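Local coordinates for protein blue-light-activated histidine kinase 2 (Erythrobacter litoralis HTCC2594, PDB 4R38) that senses blue light through a flavin-binding LOV domain, the part held in this chain, and acts as a histidine kinase involved in increased bacterial virulence upon exposure to light, at residues A[43-48]-A[61-66]; A[75-80]-A[103-108]. All coordinates share one frame; numbering follows the deposited sequence.

How the contacts relate
From the N terminus, the chain runs through strands 25-30 and 38-41 into helix 43-49, passes helix 53-56 and returns at 61-66, where contact 1 closes a short loop of 12 residues. Helix 71-82 follows, and contact 2 closes a longer loop of 22 residues that includes strand 87-94, joining the helix to strand 100-109. The two loops lie in series, neither nesting nor crossing. Contact 1 ties the two early helical parts together, whereas contact 2 ties a later helix to the sheet. Riboflavin unites them: Cys-61 and Leu-105 lie against opposite faces of its isoalloxazine. The two contacts also touch directly, Met-48 CE lying 4.1 Å from Asn-103 ND2.

Contact 1. Residues A[43-48]-A[61-66]; sequences RAFEQM and CRFLQG. With RBF (riboflavin), chain E.
Phe-45 carries this contact from helix 43-49, its ring reaching Cys-61, Phe-63 and Leu-64 chiefly through the outer carbons CE1 and CZ. With CG anti to the backbone N (chi1 178°), the ring projects from the helix across a backbone gap of 11.1 Å between Phe-45 CA and Cys-61 CA. Phe-45 CE1 lies 4.1 Å from both Cys-61 SG and Leu-64 CD1, an apolar junction that includes an oblique sulfur-aromatic contact. Phe-63 CZ meets the Phe-45 ring at its edge, near its plane. An aromatic suits this place because it is long enough to bridge the helix and the 3-10 turn without polar groups.

The sequence CRFLQ, preceded by Asn-60, is the LOV signature around the cysteine that attaches to flavin C4a. The bond is not formed here: Cys-61 SG stands over one isoalloxazine face, 3.4 Å from riboflavin C4A. The Leu-64 CD1 methyl touches riboflavin O4 (3.6 Å).

Phe-45, Cys-61 and Leu-64 are buried; on the more open side Phe-63, Arg-62 and Gln-65 are partly exposed, the latter two held by hydrogen bonds to the flavin. Gln-65 NE2 donates to riboflavin O4' at 2.8 Å, nearly straight (174°), and to O2 at 2.9 Å, so one amide nitrogen holds both ribityl chain and ring. Arg-62, bent at chi3, donates from NH2 to riboflavin O5', in plane at the guanidinium edge; its NH1 salt-bridges Asp-35.

Contact 2. Residues A[75-80]-A[103-108]; sequences ERLAKA and NHLLMG. With RBF (riboflavin), chain E.
Leu-77 crosses Leu-105 and Met-107 obliquely, its forked end fitting against both side chains where helix 71-82 packs on strand 100-109 of the PAS-fold antiparallel sheet. Both branches of Leu-77 press on Leu-105, CD1 closest at 3.8 Å from Leu-105 CD2, while Leu-77 CD2 also packs on Met-107 CE at 3.9 Å. That methyl rests against the backbone Leu-77 O as well. Leucine's fork fills this buried join, and a flexible methionine can span from flavin to helix.

The two strand residues, alternate along the strand and so on one side of it, also line one face of the riboflavin ring. Leu-105, its CG anti to the backbone N (chi1 176°), lays both methyls over the flavin; CD1 comes to 3.4 Å from riboflavin N5. Beside it Met-107 runs extended beyond CG, placing SD over the dimethylbenzene part of the ring, 3.4 Å from riboflavin C8, and carrying CE onward to the helix. At the ring's polar end Asn-103 ND2 gives a weak, bent hydrogen bond to riboflavin O4 (122°) and another hydrogen bond to Asn-93 OD1. On the helix side, the small Ala-78 admits the ribityl chain closely, with CB 3.8 Å from riboflavin C5'.

Contact 1. Residues A[43-48]-A[61-66]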
# COMPACT_ATOMS: atom_id res chain seq x y z
N ARG A 43 -8.87 10.14 1.58
CA ARG A 43 -8.57 11.34 0.83
C ARG A 43 -7.08 11.66 0.85
O ARG A 43 -6.55 12.17 -0.13
CB ARG A 43 -9.37 12.51 1.41
CG ARG A 43 -9.25 13.78 0.60
CD ARG A 43 -10.08 14.91 1.21
NE ARG A 43 -9.84 16.17 0.50
CZ ARG A 43 -10.31 17.36 0.88
NH1 ARG A 43 -11.05 17.47 1.98
NH2 ARG A 43 -10.03 18.44 0.16
N ALA A 44 -6.40 11.41 1.96
CA ALA A 44 -4.95 11.66 2.02
C ALA A 44 -4.18 10.80 1.01
O ALA A 44 -3.16 11.23 0.47
CB ALA A 44 -4.41 11.43 3.45
N PHE A 45 -4.64 9.57 0.78
CA PHE A 45 -4.04 8.71 -0.23
C PHE A 45 -4.23 9.31 -1.61
O PHE A 45 -3.29 9.36 -2.38
CB PHE A 45 -4.65 7.33 -0.21
CG PHE A 45 -4.10 6.40 -1.26
CD1 PHE A 45 -3.01 5.59 -0.97
CD2 PHE A 45 -4.67 6.35 -2.52
CE1 PHE A 45 -2.52 4.71 -1.92
CE2 PHE A 45 -4.19 5.48 -3.47
CZ PHE A 45 -3.10 4.66 -3.18
N GLU A 46 -5.44 9.76 -1.90
CA GLU A 46 -5.73 10.42 -3.17
C GLU A 46 -4.82 11.63 -3.37
O GLU A 46 -4.28 11.82 -4.44
CB GLU A 46 -7.19 10.88 -3.23
CG GLU A 46 -8.24 9.79 -3.16
CD GLU A 46 -9.63 10.35 -3.41
OE1 GLU A 46 -10.03 11.30 -2.70
OE2 GLU A 46 -10.32 9.86 -4.32
N GLN A 47 -4.64 12.44 -2.33
CA GLN A 47 -3.86 13.67 -2.47
C GLN A 47 -2.38 13.39 -2.66
O GLN A 47 -1.72 14.07 -3.44
CB GLN A 47 -4.05 14.58 -1.25
CG GLN A 47 -5.45 15.16 -1.13
CD GLN A 47 -5.65 15.94 0.16
OE1 GLN A 47 -4.77 15.97 1.03
NE2 GLN A 47 -6.81 16.59 0.30
N MET A 48 -1.86 12.39 -1.95
CA MET A 48 -0.45 12.00 -2.10
C MET A 48 -0.15 11.37 -3.47
O MET A 48 0.86 11.69 -4.10
CB MET A 48 -0.05 11.01 -1.01
CG MET A 48 1.40 10.50 -1.14
SD MET A 48 1.77 9.20 0.06
CE MET A 48 0.92 7.82 -0.72
N CYS A 61 -2.15 -2.40 -4.86
CA CYS A 61 -1.45 -1.12 -4.73
C CYS A 61 -0.15 -1.00 -5.52
O CYS A 61 0.42 0.10 -5.58
CB CYS A 61 -1.16 -0.83 -3.25
SG CYS A 61 -1.17 0.95 -2.86
N ARG A 62 0.33 -2.08 -6.15
CA ARG A 62 1.61 -1.99 -6.84
C ARG A 62 1.58 -1.15 -8.12
O ARG A 62 2.61 -0.94 -8.73
CB ARG A 62 2.20 -3.38 -7.20
CG ARG A 62 1.43 -4.15 -8.25
CD ARG A 62 2.15 -5.46 -8.60
NE ARG A 62 2.30 -6.37 -7.46
CZ ARG A 62 1.40 -7.30 -7.11
NH1 ARG A 62 0.27 -7.44 -7.80
NH2 ARG A 62 1.62 -8.06 -6.05
N PHE A 63 0.40 -0.65 -8.51
CA PHE A 63 0.35 0.29 -9.64
C PHE A 63 1.17 1.55 -9.32
O PHE A 63 1.49 2.34 -10.21
CB PHE A 63 -1.10 0.66 -9.97
CG PHE A 63 -1.83 1.33 -8.83
CD1 PHE A 63 -1.69 2.69 -8.59
CD2 PHE A 63 -2.62 0.59 -7.98
CE1 PHE A 63 -2.33 3.29 -7.56
CE2 PHE A 63 -3.28 1.20 -6.92
CZ PHE A 63 -3.12 2.55 -6.71
N LEU A 64 1.52 1.74 -8.05
CA LEU A 64 2.36 2.87 -7.65
C LEU A 64 3.84 2.64 -7.89
O LEU A 64 4.64 3.57 -7.83
CB LEU A 64 2.16 3.16 -6.15
CG LEU A 64 0.83 3.75 -5.71
CD1 LEU A 64 0.81 3.86 -4.19
CD2 LEU A 64 0.61 5.10 -6.40
N GLN A 65 4.21 1.39 -8.18
CA GLN A 65 5.61 1.02 -8.37
C GLN A 65 6.04 1.23 -9.82
O GLN A 65 5.22 1.43 -10.73
CB GLN A 65 5.85 -0.43 -7.95
CG GLN A 65 5.69 -0.64 -6.46
CD GLN A 65 5.50 -2.08 -6.04
OE1 GLN A 65 5.77 -3.04 -6.80
NE2 GLN A 65 5.05 -2.26 -4.80
N GLY A 66 7.34 1.21 -10.03
CA GLY A 66 7.88 1.34 -11.37
C GLY A 66 9.31 0.91 -11.51
O GLY A 66 9.82 0.12 -10.71
N1 RBF E . 3.15 -0.91 -2.38
C2 RBF E . 3.58 0.29 -2.84
O2 RBF E . 4.42 0.34 -3.71
N3 RBF E . 3.06 1.44 -2.31
C4 RBF E . 2.06 1.43 -1.40
O4 RBF E . 1.60 2.49 -0.93
C4A RBF E . 1.54 0.19 -0.95
N5 RBF E . 0.51 0.09 -0.07
C5A RBF E . 0.04 -1.11 0.32
C6 RBF E . -1.02 -1.25 1.25
C7 RBF E . -1.51 -2.49 1.63
C7M RBF E . -2.67 -2.50 2.66
C8 RBF E . -0.93 -3.65 1.11
C8M RBF E . -1.37 -5.07 1.47
C9 RBF E . 0.10 -3.54 0.22
C9A RBF E . 0.63 -2.28 -0.20
N10 RBF E . 1.66 -2.23 -1.13
C10 RBF E . 2.14 -0.99 -1.51
C1' RBF E . 2.35 -3.42 -1.63
C2' RBF E . 1.85 -4.01 -2.94
O2' RBF E . 0.48 -3.94 -2.95
C3' RBF E . 2.31 -5.47 -3.03
O3' RBF E . 1.71 -6.22 -2.01
C4' RBF E . 3.83 -5.59 -2.89
O4' RBF E . 4.49 -4.88 -3.90
C5' RBF E . 4.25 -7.05 -2.94
O5' RBF E . 3.84 -7.64 -4.17

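Contact 2. Residues A[75-80]-A[103-108]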
# COMPACT_ATOMS: atom_id res chain seq x y z
N GLU A 75 9.91 -7.79 -2.33
CA GLU A 75 9.80 -9.15 -1.79
C GLU A 75 9.64 -9.18 -0.25
O GLU A 75 8.95 -10.05 0.29
CB GLU A 75 10.96 -10.04 -2.27
CG GLU A 75 11.04 -11.43 -1.64
CD GLU A 75 9.70 -12.19 -1.61
OE1 GLU A 75 8.78 -11.96 -2.44
OE2 GLU A 75 9.58 -13.06 -0.72
N ARG A 76 10.23 -8.22 0.46
CA ARG A 76 9.98 -8.12 1.91
C ARG A 76 8.50 -7.87 2.22
O ARG A 76 7.91 -8.48 3.12
CB ARG A 76 10.91 -7.07 2.51
CG ARG A 76 12.35 -7.59 2.55
CD ARG A 76 13.29 -6.76 3.41
NE ARG A 76 13.46 -5.41 2.89
CZ ARG A 76 14.35 -5.04 1.97
NH1 ARG A 76 15.17 -5.93 1.42
NH2 ARG A 76 14.40 -3.77 1.58
N LEU A 77 7.89 -6.97 1.45
CA LEU A 77 6.48 -6.72 1.51
C LEU A 77 5.65 -7.95 1.20
O LEU A 77 4.74 -8.27 1.93
CB LEU A 77 6.10 -5.58 0.58
CG LEU A 77 6.67 -4.18 0.86
CD1 LEU A 77 6.16 -3.17 -0.17
CD2 LEU A 77 6.38 -3.70 2.22
N ALA A 78 5.92 -8.61 0.08
CA ALA A 78 5.16 -9.81 -0.26
C ALA A 78 5.29 -10.87 0.81
O ALA A 78 4.33 -11.55 1.13
CB ALA A 78 5.63 -10.36 -1.61
N LYS A 79 6.50 -11.06 1.34
CA LYS A 79 6.72 -12.08 2.36
C LYS A 79 5.89 -11.78 3.61
O LYS A 79 5.25 -12.68 4.19
CB LYS A 79 8.21 -12.12 2.73
CG LYS A 79 8.61 -13.32 3.58
CD LYS A 79 10.10 -13.30 3.90
CE LYS A 79 10.49 -14.46 4.80
NZ LYS A 79 10.13 -15.79 4.22
N ALA A 80 5.88 -10.52 4.03
CA ALA A 80 5.05 -10.13 5.16
C ALA A 80 3.57 -10.46 4.92
O ALA A 80 2.90 -10.99 5.78
CB ALA A 80 5.24 -8.65 5.43
N ASN A 103 8.17 6.45 -0.59
CA ASN A 103 6.99 6.16 0.20
C ASN A 103 7.43 5.28 1.35
O ASN A 103 7.92 4.17 1.14
CB ASN A 103 5.98 5.43 -0.69
CG ASN A 103 4.66 5.11 0.02
OD1 ASN A 103 4.51 5.21 1.26
ND2 ASN A 103 3.68 4.75 -0.77
N HIS A 104 7.31 5.81 2.56
CA HIS A 104 7.58 5.03 3.76
C HIS A 104 6.28 4.36 4.13
O HIS A 104 5.36 4.99 4.63
CB HIS A 104 8.07 5.93 4.89
CG HIS A 104 8.55 5.18 6.10
ND1 HIS A 104 9.78 5.40 6.67
CD2 HIS A 104 7.95 4.22 6.85
CE1 HIS A 104 9.93 4.60 7.71
NE2 HIS A 104 8.84 3.87 7.84
N LEU A 105 6.21 3.07 3.86
CA LEU A 105 5.01 2.28 4.04
C LEU A 105 5.13 1.48 5.33
O LEU A 105 6.16 0.85 5.60
CB LEU A 105 4.86 1.35 2.83
CG LEU A 105 3.73 0.33 2.78
CD1 LEU A 105 2.35 0.97 2.69
CD2 LEU A 105 3.96 -0.59 1.57
N LEU A 106 4.08 1.52 6.14
CA LEU A 106 3.96 0.66 7.31
C LEU A 106 2.67 -0.08 7.17
O LEU A 106 1.61 0.53 7.07
CB LEU A 106 3.89 1.47 8.62
CG LEU A 106 5.12 2.29 8.94
CD1 LEU A 106 5.00 3.65 8.30
CD2 LEU A 106 5.22 2.42 10.45
N MET A 107 2.71 -1.40 7.20
CA MET A 107 1.48 -2.14 7.07
C MET A 107 1.51 -3.43 7.85
O MET A 107 2.54 -3.84 8.38
CB MET A 107 1.19 -2.39 5.58
CG MET A 107 2.12 -3.37 4.98
SD MET A 107 1.74 -3.83 3.28
CE MET A 107 2.88 -5.17 2.99
N GLY A 108 0.34 -4.03 7.96
CA GLY A 108 0.19 -5.26 8.69
C GLY A 108 -1.27 -5.66 8.79
O GLY A 108 -2.15 -5.00 8.25
N1 RBF E . 3.15 -0.91 -2.38
C2 RBF E . 3.58 0.29 -2.84
O2 RBF E . 4.42 0.34 -3.71
N3 RBF E . 3.06 1.44 -2.31
C4 RBF E . 2.06 1.43 -1.40
O4 RBF E . 1.60 2.49 -0.93
C4A RBF E . 1.54 0.19 -0.95
N5 RBF E . 0.51 0.09 -0.07
C5A RBF E . 0.04 -1.11 0.32
C6 RBF E . -1.02 -1.25 1.25
C7 RBF E . -1.51 -2.49 1.63
C7M RBF E . -2.67 -2.50 2.66
C8 RBF E . -0.93 -3.65 1.11
C8M RBF E . -1.37 -5.07 1.47
C9 RBF E . 0.10 -3.54 0.22
C9A RBF E . 0.63 -2.28 -0.20
N10 RBF E . 1.66 -2.23 -1.13
C10 RBF E . 2.14 -0.99 -1.51
C1' RBF E . 2.35 -3.42 -1.63
C2' RBF E . 1.85 -4.01 -2.94
O2' RBF E . 0.48 -3.94 -2.95
C3' RBF E . 2.31 -5.47 -3.03
O3' RBF E . 1.71 -6.22 -2.01
C4' RBF E . 3.83 -5.59 -2.89
O4' RBF E . 4.49 -4.88 -3.90
C5' RBF E . 4.25 -7.05 -2.94
O5' RBF E . 3.84 -7.64 -4.17